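PDB 2IMP: lactaldehyde dehydrogenase from Escherichia coli, which catalyses the irreversible NAD-dependent oxidation of L-lactaldehyde to L-lactate in L-fucose and L-rhamnose breakdown, and also oxidises glycolaldehyde. Local coordinates for residues A[78-83]-A[107-112]; A[91-96]-A[179-184]; A[102-107]-A[153-158]. All coordinates share one frame; numbering follows the deposited sequence.

How the contacts relate
After the N-terminal strands and helix 43-62, the chain enters helix 65-81. Segment 78-83 takes in the end of this helix and the turn into helix 83-94. Segment 91-96 spans the end of helix 83-94 and the loop after it, and helix 98-116 carries both 102-107 and 107-112. Contact 1 closes a short helical loop from helix 65-81 to helix 98-116. Contact 2 closes a longer one, from the end of helix 83-94 to the start of helix 183-195. Contact 3 ties helix 98-116 to the start of helix 155-168 and is nested inside the loop of contact 2. Contact 1 crosses both others along the chain. Contacts 1 and 3 share F107, and a K96-E104 salt bridge joins contacts 2 and 3.

Contact 1: A[78-83]-A[107-112]; sequences GIRERA and FTADYI
I79 and A109 bring the two helices together, with CA atoms 6.4 Å apart. I79 sits in the last turn of helix 65-81, and A109 lies within helix 98-116. The isoleucines I79 and I112 reach toward each other tip to tip, CD1 to CD1 at 3.7 Å. The other branch of I79, CG2, faces A109 CB at 4.2 Å. R80 runs past A109 with its chain extended from CG to NE (chi2 -167°, chi3 -179°). A109 CB lies over one face of the guanidinium, offset toward the rim, and R80 CZ is 3.7 Å from it. At the edge of that group, R80 NH2 forms a salt bridge with D110 OD1 at 2.9 Å. The N-H points almost straight at the oxygen (165°), which is met on its anti side. A water accepts from R80 NE and donates to D110 OD1. D113 is a second acidic partner of R80 NH2. An alanine in place of D110 would probably cost R80 this salt bridge and the water link, leaving D113 as its acidic partner and the guanidinium less fixed in rotation. The contact thus joins an apolar layer, continued by F188 and I191 of helix 183-195, to a charged border.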
loop_
_atom_site.group_PDB
_atom_site.type_symbol
_atom_site.label_atom_id
_atom_site.label_comp_id
_atom_site.label_asym_id
_atom_site.label_seq_id
_atom_site.Cartn_x
_atom_site.Cartn_y
_atom_site.Cartn_z
ATOM N N GLY A 78 -6.159 -8.047 31.294
ATOM C CA GLY A 78 -5.646 -8.692 32.491
ATOM C C GLY A 78 -4.491 -7.874 33.049
ATOM O O GLY A 78 -4.336 -7.740 34.267
ATOM N N ILE A 79 -3.676 -7.323 32.152
ATOM C CA ILE A 79 -2.549 -6.493 32.559
ATOM C C ILE A 79 -2.986 -5.198 33.292
ATOM O O ILE A 79 -2.433 -4.851 34.342
ATOM C CB ILE A 79 -1.678 -6.108 31.338
ATOM C CG1 ILE A 79 -0.945 -7.350 30.816
ATOM C CG2 ILE A 79 -0.712 -4.982 31.714
ATOM C CD1 ILE A 79 -0.184 -7.124 29.511
ATOM N N ARG A 80 -3.973 -4.500 32.734
ATOM C CA ARG A 80 -4.463 -3.286 33.373
ATOM C C ARG A 80 -5.023 -3.563 34.791
ATOM O O ARG A 80 -4.853 -2.756 35.702
ATOM C CB ARG A 80 -5.537 -2.617 32.507
ATOM C CG ARG A 80 -5.016 -2.116 31.164
ATOM C CD ARG A 80 -6.016 -1.193 30.465
ATOM N NE ARG A 80 -5.508 -0.735 29.172
ATOM C CZ ARG A 80 -5.714 -1.361 28.018
ATOM N NH1 ARG A 80 -6.437 -2.476 27.983
ATOM N NH2 ARG A 80 -5.178 -0.884 26.899
ATOM N N GLU A 81 -5.677 -4.712 34.952
ATOM C CA GLU A 81 -6.222 -5.113 36.248
ATOM C C GLU A 81 -5.125 -5.299 37.329
ATOM O O GLU A 81 -5.352 -5.059 38.512
ATOM C CB GLU A 81 -7.007 -6.422 36.108
ATOM C CG GLU A 81 -8.405 -6.272 35.536
ATOM C CD GLU A 81 -9.022 -7.610 35.165
ATOM O OE1 GLU A 81 -8.970 -8.540 35.999
ATOM O OE2 GLU A 81 -9.562 -7.735 34.042
ATOM N N ARG A 82 -3.949 -5.732 36.894
ATOM C CA ARG A 82 -2.825 -5.946 37.795
ATOM C C ARG A 82 -1.686 -4.915 37.623
ATOM O O ARG A 82 -0.562 -5.146 38.075
ATOM C CB ARG A 82 -2.258 -7.349 37.582
ATOM C CG ARG A 82 -3.272 -8.444 37.810
ATOM C CD ARG A 82 -2.683 -9.825 37.593
ATOM N NE ARG A 82 -3.622 -10.843 38.048
ATOM C CZ ARG A 82 -3.332 -12.131 38.197
ATOM N NH1 ARG A 82 -2.118 -12.586 37.924
ATOM N NH2 ARG A 82 -4.257 -12.962 38.654
ATOM N N ALA A 83 -1.998 -3.792 36.980
ATOM C CA ALA A 83 -1.018 -2.743 36.716
ATOM C C ALA A 83 -0.067 -2.385 37.895
ATOM O O ALA A 83 1.153 -2.502 37.771
ATOM C CB ALA A 83 -1.733 -1.483 36.218
ATOM N N PHE A 107 1.530 1.458 28.863
ATOM C CA PHE A 107 1.902 1.475 27.450
ATOM C C PHE A 107 1.868 0.062 26.825
ATOM O O PHE A 107 1.421 -0.116 25.693
ATOM C CB PHE A 107 3.306 2.067 27.278
ATOM C CG PHE A 107 3.742 2.205 25.840
ATOM C CD1 PHE A 107 3.163 3.162 25.012
ATOM C CD2 PHE A 107 4.739 1.384 25.317
ATOM C CE1 PHE A 107 3.572 3.294 23.673
ATOM C CE2 PHE A 107 5.153 1.509 23.979
ATOM C CZ PHE A 107 4.574 2.462 23.163
ATOM N N THR A 108 2.352 -0.922 27.582
ATOM C CA THR A 108 2.354 -2.300 27.126
ATOM C C THR A 108 0.927 -2.804 26.799
ATOM O O THR A 108 0.704 -3.460 25.779
ATOM C CB THR A 108 3.010 -3.221 28.182
ATOM O OG1 THR A 108 4.380 -2.842 28.341
ATOM C CG2 THR A 108 2.957 -4.677 27.750
ATOM N N ALA A 109 -0.020 -2.473 27.674
ATOM C CA ALA A 109 -1.408 -2.845 27.460
ATOM C C ALA A 109 -1.981 -2.149 26.213
ATOM O O ALA A 109 -2.661 -2.775 25.402
ATOM C CB ALA A 109 -2.251 -2.488 28.690
ATOM N N ASP A 110 -1.706 -0.854 26.077
ATOM C CA ASP A 110 -2.172 -0.126 24.901
ATOM C C ASP A 110 -1.526 -0.671 23.609
ATOM O O ASP A 110 -2.173 -0.773 22.571
ATOM C CB ASP A 110 -1.870 1.372 25.023
ATOM C CG ASP A 110 -2.621 2.032 26.163
ATOM O OD1 ASP A 110 -3.713 1.551 26.530
ATOM O OD2 ASP A 110 -2.122 3.047 26.684
ATOM N N TYR A 111 -0.250 -1.029 23.704
ATOM C CA TYR A 111 0.464 -1.588 22.561
ATOM C C TYR A 111 -0.185 -2.898 22.070
ATOM O O TYR A 111 -0.389 -3.092 20.873
ATOM C CB TYR A 111 1.927 -1.830 22.938
ATOM C CG TYR A 111 2.818 -2.229 21.783
ATOM C CD1 TYR A 111 2.894 -3.551 21.362
ATOM C CD2 TYR A 111 3.618 -1.283 21.140
ATOM C CE1 TYR A 111 3.748 -3.929 20.332
ATOM C CE2 TYR A 111 4.477 -1.651 20.110
ATOM C CZ TYR A 111 4.539 -2.977 19.714
ATOM O OH TYR A 111 5.405 -3.352 18.719
ATOM N N ILE A 112 -0.508 -3.779 23.015
ATOM C CA ILE A 112 -1.163 -5.038 22.677
ATOM C C ILE A 112 -2.517 -4.794 21.972
ATOM O O ILE A 112 -2.810 -5.404 20.952
ATOM C CB ILE A 112 -1.376 -5.917 23.943
ATOM C CG1 ILE A 112 -0.010 -6.347 24.503
ATOM C CG2 ILE A 112 -2.243 -7.128 23.607
ATOM C CD1 ILE A 112 -0.063 -7.199 25.774
HETATM O O HOH W 1 -3.236 0.992 29.528
#

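Contact 2: A[91-96]-A[179-184]; sequences VEEGGK and EFTPNN. With NAI (1,4-dihydronicotinamide adenine dinucleotide), chain D.
E93 reaches across to the backbone at the start of helix 183-195. Its CG sits between the backbone N and the carbonyl carbon (chi1 71°), and the chain is extended beyond it. Each carboxylate oxygen takes one backbone N-H on its syn side: E93 OE1 from N183 N at 2.9 Å, and E93 OE2 from N184 N at 2.8 Å. The N184 side chain crosses that of E93 at about a right angle. Its ND2 gives a third bond to E93 OE2 at 2.9 Å, from above the carboxylate plane. The amide of N183 is turned only 19° from the carboxylate, and N183 CB lies 3.2 Å from E93 OE1. T181 crosses E93 at about a right angle too, its CG2 4.0 Å from E93 CG. Three N-H groups thus hold the buried carboxylate, whose negative charge would suit the N-terminal end of the helix. At the start of 179-184, E179 OE2 accepts from NAI O2B at 2.9 Å, and F180 CZ approaches the nicotinamide at C2N. N183 OD1 bonds S36, and I35 of strand 34-39 touches E93 and N183. P155 and F156 of helix 155-168 pack against N184.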
loop_
_atom_site.group_PDB
_atom_site.type_symbol
_atom_site.label_atom_id
_atom_site.label_comp_id
_atom_site.label_asym_id
_atom_site.label_seq_id
_atom_site.Cartn_x
_atom_site.Cartn_y
_atom_site.Cartn_z
ATOM N N VAL A 91 9.854 -2.121 39.173
ATOM C CA VAL A 91 10.623 -1.237 40.042
ATOM C C VAL A 91 11.660 -2.035 40.863
ATOM O O VAL A 91 12.854 -1.736 40.867
ATOM C CB VAL A 91 9.702 -0.506 41.050
ATOM C CG1 VAL A 91 10.540 0.285 42.042
ATOM C CG2 VAL A 91 8.740 0.418 40.314
ATOM N N GLU A 92 11.154 -3.067 41.529
ATOM C CA GLU A 92 11.941 -3.949 42.373
ATOM C C GLU A 92 13.135 -4.671 41.694
ATOM O O GLU A 92 14.246 -4.675 42.226
ATOM C CB GLU A 92 11.002 -4.980 43.000
ATOM C CG GLU A 92 11.689 -6.036 43.835
ATOM C CD GLU A 92 10.693 -6.943 44.521
ATOM O OE1 GLU A 92 9.806 -7.481 43.819
ATOM O OE2 GLU A 92 10.796 -7.118 45.757
ATOM N N GLU A 93 12.901 -5.276 40.532
ATOM C CA GLU A 93 13.973 -5.990 39.847
ATOM C C GLU A 93 14.749 -5.169 38.789
ATOM O O GLU A 93 15.934 -5.416 38.554
ATOM C CB GLU A 93 13.423 -7.273 39.205
ATOM C CG GLU A 93 12.518 -7.053 38.001
ATOM C CD GLU A 93 11.832 -8.332 37.531
ATOM O OE1 GLU A 93 12.413 -9.433 37.679
ATOM O OE2 GLU A 93 10.707 -8.230 36.999
ATOM N N GLY A 94 14.076 -4.196 38.178
ATOM C CA GLY A 94 14.712 -3.381 37.156
ATOM C C GLY A 94 15.346 -2.098 37.664
ATOM O O GLY A 94 16.161 -1.482 36.969
ATOM N N GLY A 95 14.966 -1.679 38.864
ATOM C CA GLY A 95 15.534 -0.470 39.425
ATOM C C GLY A 95 15.054 0.836 38.819
ATOM O O GLY A 95 15.652 1.887 39.059
ATOM N N LYS A 96 13.994 0.798 38.021
ATOM C CA LYS A 96 13.498 2.041 37.455
ATOM C C LYS A 96 12.498 2.759 38.389
ATOM O O LYS A 96 11.815 2.117 39.189
ATOM C CB LYS A 96 12.855 1.809 36.083
ATOM C CG LYS A 96 11.611 0.953 36.085
ATOM C CD LYS A 96 10.765 1.245 34.844
ATOM C CE LYS A 96 11.534 1.009 33.547
ATOM N NZ LYS A 96 10.799 1.539 32.361
ATOM N N GLU A 179 17.680 -12.970 32.672
ATOM C CA GLU A 179 17.805 -13.586 33.987
ATOM C C GLU A 179 17.768 -12.561 35.146
ATOM O O GLU A 179 17.542 -12.923 36.298
ATOM C CB GLU A 179 19.092 -14.416 34.087
ATOM C CG GLU A 179 20.369 -13.671 33.729
ATOM C CD GLU A 179 20.766 -13.863 32.274
ATOM O OE1 GLU A 179 21.874 -14.389 32.033
ATOM O OE2 GLU A 179 19.970 -13.497 31.373
ATOM N N PHE A 180 17.987 -11.292 34.807
ATOM C CA PHE A 180 17.978 -10.210 35.783
ATOM C C PHE A 180 16.581 -9.629 36.054
ATOM O O PHE A 180 16.334 -9.055 37.115
ATOM C CB PHE A 180 18.886 -9.069 35.322
ATOM C CG PHE A 180 20.304 -9.476 35.119
ATOM C CD1 PHE A 180 21.068 -9.931 36.188
ATOM C CD2 PHE A 180 20.879 -9.429 33.854
ATOM C CE1 PHE A 180 22.383 -10.341 36.002
ATOM C CE2 PHE A 180 22.190 -9.837 33.659
ATOM C CZ PHE A 180 22.943 -10.293 34.735
ATOM N N THR A 181 15.681 -9.779 35.085
ATOM C CA THR A 181 14.325 -9.251 35.213
ATOM C C THR A 181 13.211 -10.225 34.735
ATOM O O THR A 181 12.424 -9.900 33.845
ATOM C CB THR A 181 14.190 -7.916 34.428
ATOM O OG1 THR A 181 14.483 -8.139 33.041
ATOM C CG2 THR A 181 15.161 -6.872 34.967
ATOM N N PRO A 182 13.135 -11.417 35.342
ATOM C CA PRO A 182 12.131 -12.411 34.962
ATOM C C PRO A 182 10.761 -12.292 35.671
ATOM O O PRO A 182 9.752 -12.791 35.166
ATOM C CB PRO A 182 12.819 -13.717 35.312
ATOM C CG PRO A 182 13.499 -13.352 36.607
ATOM C CD PRO A 182 14.103 -11.991 36.296
ATOM N N ASN A 183 10.742 -11.645 36.830
ATOM C CA ASN A 183 9.513 -11.523 37.603
ATOM C C ASN A 183 8.310 -10.931 36.868
ATOM O O ASN A 183 7.210 -11.484 36.934
ATOM C CB ASN A 183 9.783 -10.756 38.892
ATOM C CG ASN A 183 10.782 -11.467 39.768
ATOM O OD1 ASN A 183 10.902 -12.689 39.698
ATOM N ND2 ASN A 183 11.499 -10.719 40.597
ATOM N N ASN A 184 8.530 -9.816 36.182
ATOM C CA ASN A 184 7.464 -9.198 35.417
ATOM C C ASN A 184 6.940 -10.164 34.335
ATOM O O ASN A 184 5.757 -10.157 34.001
ATOM C CB ASN A 184 7.969 -7.910 34.764
ATOM C CG ASN A 184 9.059 -8.164 33.747
ATOM O OD1 ASN A 184 8.769 -8.511 32.588
ATOM N ND2 ASN A 184 10.302 -8.015 34.148
HETATM P PA NAI D . 22.181 -8.906 26.737
HETATM O O1A NAI D . 22.424 -9.208 25.317
HETATM O O2A NAI D . 23.394 -9.197 27.627
HETATM O O5B NAI D . 20.916 -9.741 27.239
HETATM C C5B NAI D . 19.643 -9.697 26.613
HETATM C C4B NAI D . 19.047 -11.101 26.428
HETATM O O4B NAI D . 19.861 -11.906 25.574
HETATM C C3B NAI D . 18.903 -11.906 27.730
HETATM O O3B NAI D . 17.643 -12.570 27.757
HETATM C C2B NAI D . 20.101 -12.833 27.688
HETATM O O2B NAI D . 20.009 -13.987 28.482
HETATM C C1B NAI D . 20.224 -13.127 26.215
HETATM N N9A NAI D . 21.592 -13.554 25.795
HETATM C C8A NAI D . 22.848 -13.111 26.206
HETATM N N7A NAI D . 23.804 -13.820 25.531
HETATM C C5A NAI D . 23.189 -14.698 24.708
HETATM C C6A NAI D . 23.669 -15.660 23.795
HETATM N N6A NAI D . 24.976 -15.845 23.622
HETATM N N1A NAI D . 22.752 -16.435 23.069
HETATM C C2A NAI D . 21.373 -16.253 23.241
HETATM N N3A NAI D . 20.903 -15.292 24.151
HETATM C C4A NAI D . 21.797 -14.530 24.865
HETATM O O3 NAI D . 21.771 -7.355 26.773
HETATM P PN NAI D . 21.172 -6.524 28.020
HETATM O O1N NAI D . 20.014 -7.218 28.610
HETATM O O2N NAI D . 20.956 -5.119 27.535
HETATM O O5D NAI D . 22.452 -6.521 29.012
HETATM C C5D NAI D . 22.594 -7.309 30.167
HETATM C C4D NAI D . 23.962 -7.014 30.737
HETATM O O4D NAI D . 24.260 -7.971 31.750
HETATM C C3D NAI D . 25.263 -6.937 29.906
HETATM O O3D NAI D . 25.671 -5.590 29.762
HETATM C C2D NAI D . 26.277 -7.771 30.646
HETATM O O2D NAI D . 27.559 -7.187 30.671
HETATM C C1D NAI D . 25.646 -7.925 32.008
HETATM N N1N NAI D . 26.165 -9.146 32.703
HETATM C C2N NAI D . 25.527 -10.362 32.435
HETATM C C3N NAI D . 25.980 -11.548 33.073
HETATM C C7N NAI D . 25.301 -12.872 32.801
HETATM O O7N NAI D . 25.771 -14.009 33.446
HETATM N N7N NAI D . 24.269 -13.011 31.968
HETATM C C4N NAI D . 27.086 -11.463 33.982
HETATM C C5N NAI D . 27.724 -10.214 34.241
HETATM C C6N NAI D . 27.244 -9.056 33.588
HETATM O O HOH W 2 10.280 -8.224 41.134
#

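Contact 3: A[102-107]-A[153-158]; sequences EVEVAF and NFPFFL. With LAC (lactic acid), chain E.
E104 OE2 lies among the first backbone nitrogens of helix 155-168. It accepts a hydrogen bond from F157 N at 2.9 Å, nearly straight at 171°, on its anti lone pair. F156 N is also 2.9 Å from E104 OE2. The side chain gets there fully stretched, with CG anti to the backbone N (chi1 -174°). F156 CB and P155 CD pack beside the same oxygen, and the carboxyl carbon CD of E104 rests 3.6 Å from F154 CA. The other oxygen, E104 OE1, pairs with K96 in a salt bridge. The two oxygens therefore serve different partners, one the helix start and one a lysine. Both are likely to favour a charged carboxylate in this buried place. The ring of F154 lies obliquely to E104, and K96 also makes a cation-pi contact with it.

One turn on, the ring of F107 meets that of F157, with planes at 54°. F107 CE2 lies over a face of the F157 ring and comes within 3.4 Å of F157 CE1. Y111 meets the same F157 ring edge-to-face. V105 CG2 lies 4.3 Å from F156 CD2.

F154 lines the site of the bound product, its CD1 3.4 Å from CB of lactate. R161, further along helix 155-168, binds lactate as well. The arrangement is an acidic side chain meeting the N-terminal end of a helix preceded by F154 and carrying R161, both of the lactate pocket of this aldehyde dehydrogenase.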
loop_
_atom_site.group_PDB
_atom_site.type_symbol
_atom_site.label_atom_id
_atom_site.label_comp_id
_atom_site.label_asym_id
_atom_site.label_seq_id
_atom_site.Cartn_x
_atom_site.Cartn_y
_atom_site.Cartn_z
ATOM N N GLU A 102 5.179 2.523 35.925
ATOM C CA GLU A 102 3.752 2.671 35.678
ATOM C C GLU A 102 3.451 2.954 34.196
ATOM O O GLU A 102 2.538 2.376 33.619
ATOM C CB GLU A 102 3.179 3.797 36.541
ATOM C CG GLU A 102 2.823 3.352 37.944
ATOM C CD GLU A 102 2.380 4.500 38.828
ATOM O OE1 GLU A 102 1.590 5.351 38.354
ATOM O OE2 GLU A 102 2.816 4.538 40.001
ATOM N N VAL A 103 4.229 3.852 33.601
ATOM C CA VAL A 103 4.056 4.158 32.194
ATOM C C VAL A 103 4.315 2.918 31.310
ATOM O O VAL A 103 3.522 2.602 30.420
ATOM C CB VAL A 103 4.985 5.314 31.757
ATOM C CG1 VAL A 103 4.975 5.454 30.243
ATOM C CG2 VAL A 103 4.512 6.619 32.394
ATOM N N GLU A 104 5.414 2.216 31.579
ATOM C CA GLU A 104 5.711 1.014 30.813
ATOM C C GLU A 104 4.537 0.004 30.819
ATOM O O GLU A 104 4.152 -0.515 29.774
ATOM C CB GLU A 104 6.963 0.315 31.347
ATOM C CG GLU A 104 7.380 -0.861 30.469
ATOM C CD GLU A 104 8.575 -1.631 31.005
ATOM O OE1 GLU A 104 9.290 -1.100 31.879
ATOM O OE2 GLU A 104 8.802 -2.766 30.537
ATOM N N VAL A 105 3.983 -0.260 32.001
ATOM C CA VAL A 105 2.859 -1.186 32.111
ATOM C C VAL A 105 1.611 -0.722 31.322
ATOM O O VAL A 105 1.029 -1.487 30.553
ATOM C CB VAL A 105 2.473 -1.420 33.592
ATOM C CG1 VAL A 105 1.195 -2.269 33.680
ATOM C CG2 VAL A 105 3.622 -2.130 34.316
ATOM N N ALA A 106 1.217 0.534 31.522
ATOM C CA ALA A 106 0.077 1.073 30.796
ATOM C C ALA A 106 0.321 1.070 29.264
ATOM O O ALA A 106 -0.559 0.714 28.485
ATOM C CB ALA A 106 -0.219 2.483 31.278
ATOM N N PHE A 107 1.530 1.458 28.863
ATOM C CA PHE A 107 1.902 1.475 27.450
ATOM C C PHE A 107 1.868 0.062 26.825
ATOM O O PHE A 107 1.421 -0.116 25.693
ATOM C CB PHE A 107 3.306 2.067 27.278
ATOM C CG PHE A 107 3.742 2.205 25.840
ATOM C CD1 PHE A 107 3.163 3.162 25.012
ATOM C CD2 PHE A 107 4.739 1.384 25.317
ATOM C CE1 PHE A 107 3.572 3.294 23.673
ATOM C CE2 PHE A 107 5.153 1.509 23.979
ATOM C CZ PHE A 107 4.574 2.462 23.163
ATOM N N ASN A 153 16.130 -3.910 30.278
ATOM C CA ASN A 153 15.498 -2.601 30.120
ATOM C C ASN A 153 14.124 -2.715 29.417
ATOM O O ASN A 153 14.010 -3.363 28.376
ATOM C CB ASN A 153 16.422 -1.668 29.330
ATOM C CG ASN A 153 16.059 -0.204 29.507
ATOM O OD1 ASN A 153 15.949 0.286 30.632
ATOM N ND2 ASN A 153 15.875 0.505 28.395
ATOM N N PHE A 154 13.100 -2.078 29.980
ATOM C CA PHE A 154 11.754 -2.205 29.426
ATOM C C PHE A 154 11.400 -3.689 29.201
ATOM O O PHE A 154 10.859 -4.069 28.161
ATOM C CB PHE A 154 11.627 -1.446 28.100
ATOM C CG PHE A 154 11.660 0.047 28.247
ATOM C CD1 PHE A 154 12.869 0.732 28.270
ATOM C CD2 PHE A 154 10.480 0.764 28.418
ATOM C CE1 PHE A 154 12.902 2.117 28.435
ATOM C CE2 PHE A 154 10.505 2.147 28.583
ATOM C CZ PHE A 154 11.720 2.821 28.604
ATOM N N PRO A 155 11.712 -4.536 30.198
ATOM C CA PRO A 155 11.463 -5.979 30.151
ATOM C C PRO A 155 10.005 -6.384 29.882
ATOM O O PRO A 155 9.752 -7.313 29.116
ATOM C CB PRO A 155 11.948 -6.451 31.517
ATOM C CG PRO A 155 11.575 -5.295 32.396
ATOM C CD PRO A 155 12.058 -4.119 31.572
ATOM N N PHE A 156 9.066 -5.699 30.529
ATOM C CA PHE A 156 7.657 -6.014 30.354
ATOM C C PHE A 156 7.151 -5.652 28.948
ATOM O O PHE A 156 6.579 -6.490 28.241
ATOM C CB PHE A 156 6.825 -5.285 31.411
ATOM C CG PHE A 156 5.428 -5.817 31.564
ATOM C CD1 PHE A 156 5.212 -7.130 31.980
ATOM C CD2 PHE A 156 4.325 -5.014 31.273
ATOM C CE1 PHE A 156 3.911 -7.630 32.127
ATOM C CE2 PHE A 156 3.021 -5.504 31.417
ATOM C CZ PHE A 156 2.814 -6.816 31.834
ATOM N N PHE A 157 7.376 -4.402 28.555
ATOM C CA PHE A 157 6.976 -3.957 27.235
ATOM C C PHE A 157 7.536 -4.862 26.119
ATOM O O PHE A 157 6.812 -5.259 25.207
ATOM C CB PHE A 157 7.443 -2.518 26.997
ATOM C CG PHE A 157 7.351 -2.087 25.560
ATOM C CD1 PHE A 157 6.130 -2.101 24.892
ATOM C CD2 PHE A 157 8.488 -1.680 24.870
ATOM C CE1 PHE A 157 6.042 -1.725 23.554
ATOM C CE2 PHE A 157 8.413 -1.299 23.532
ATOM C CZ PHE A 157 7.191 -1.319 22.872
ATOM N N LEU A 158 8.819 -5.191 26.208
ATOM C CA LEU A 158 9.415 -6.036 25.190
ATOM C C LEU A 158 8.749 -7.417 25.035
ATOM O O LEU A 158 8.848 -8.035 23.975
ATOM C CB LEU A 158 10.919 -6.169 25.416
ATOM C CG LEU A 158 11.641 -4.865 25.046
ATOM C CD1 LEU A 158 13.118 -5.000 25.316
ATOM C CD2 LEU A 158 11.413 -4.545 23.578
HETATM C C LAC E . 13.510 0.745 22.982
HETATM C CA LAC E . 14.267 -0.113 23.951
HETATM C CB LAC E . 13.340 -0.519 25.110
HETATM O O LAC E . 13.348 0.370 21.821
HETATM O OHN LAC E . 14.707 -1.318 23.302
HETATM O OXT LAC E . 13.053 1.938 23.380
#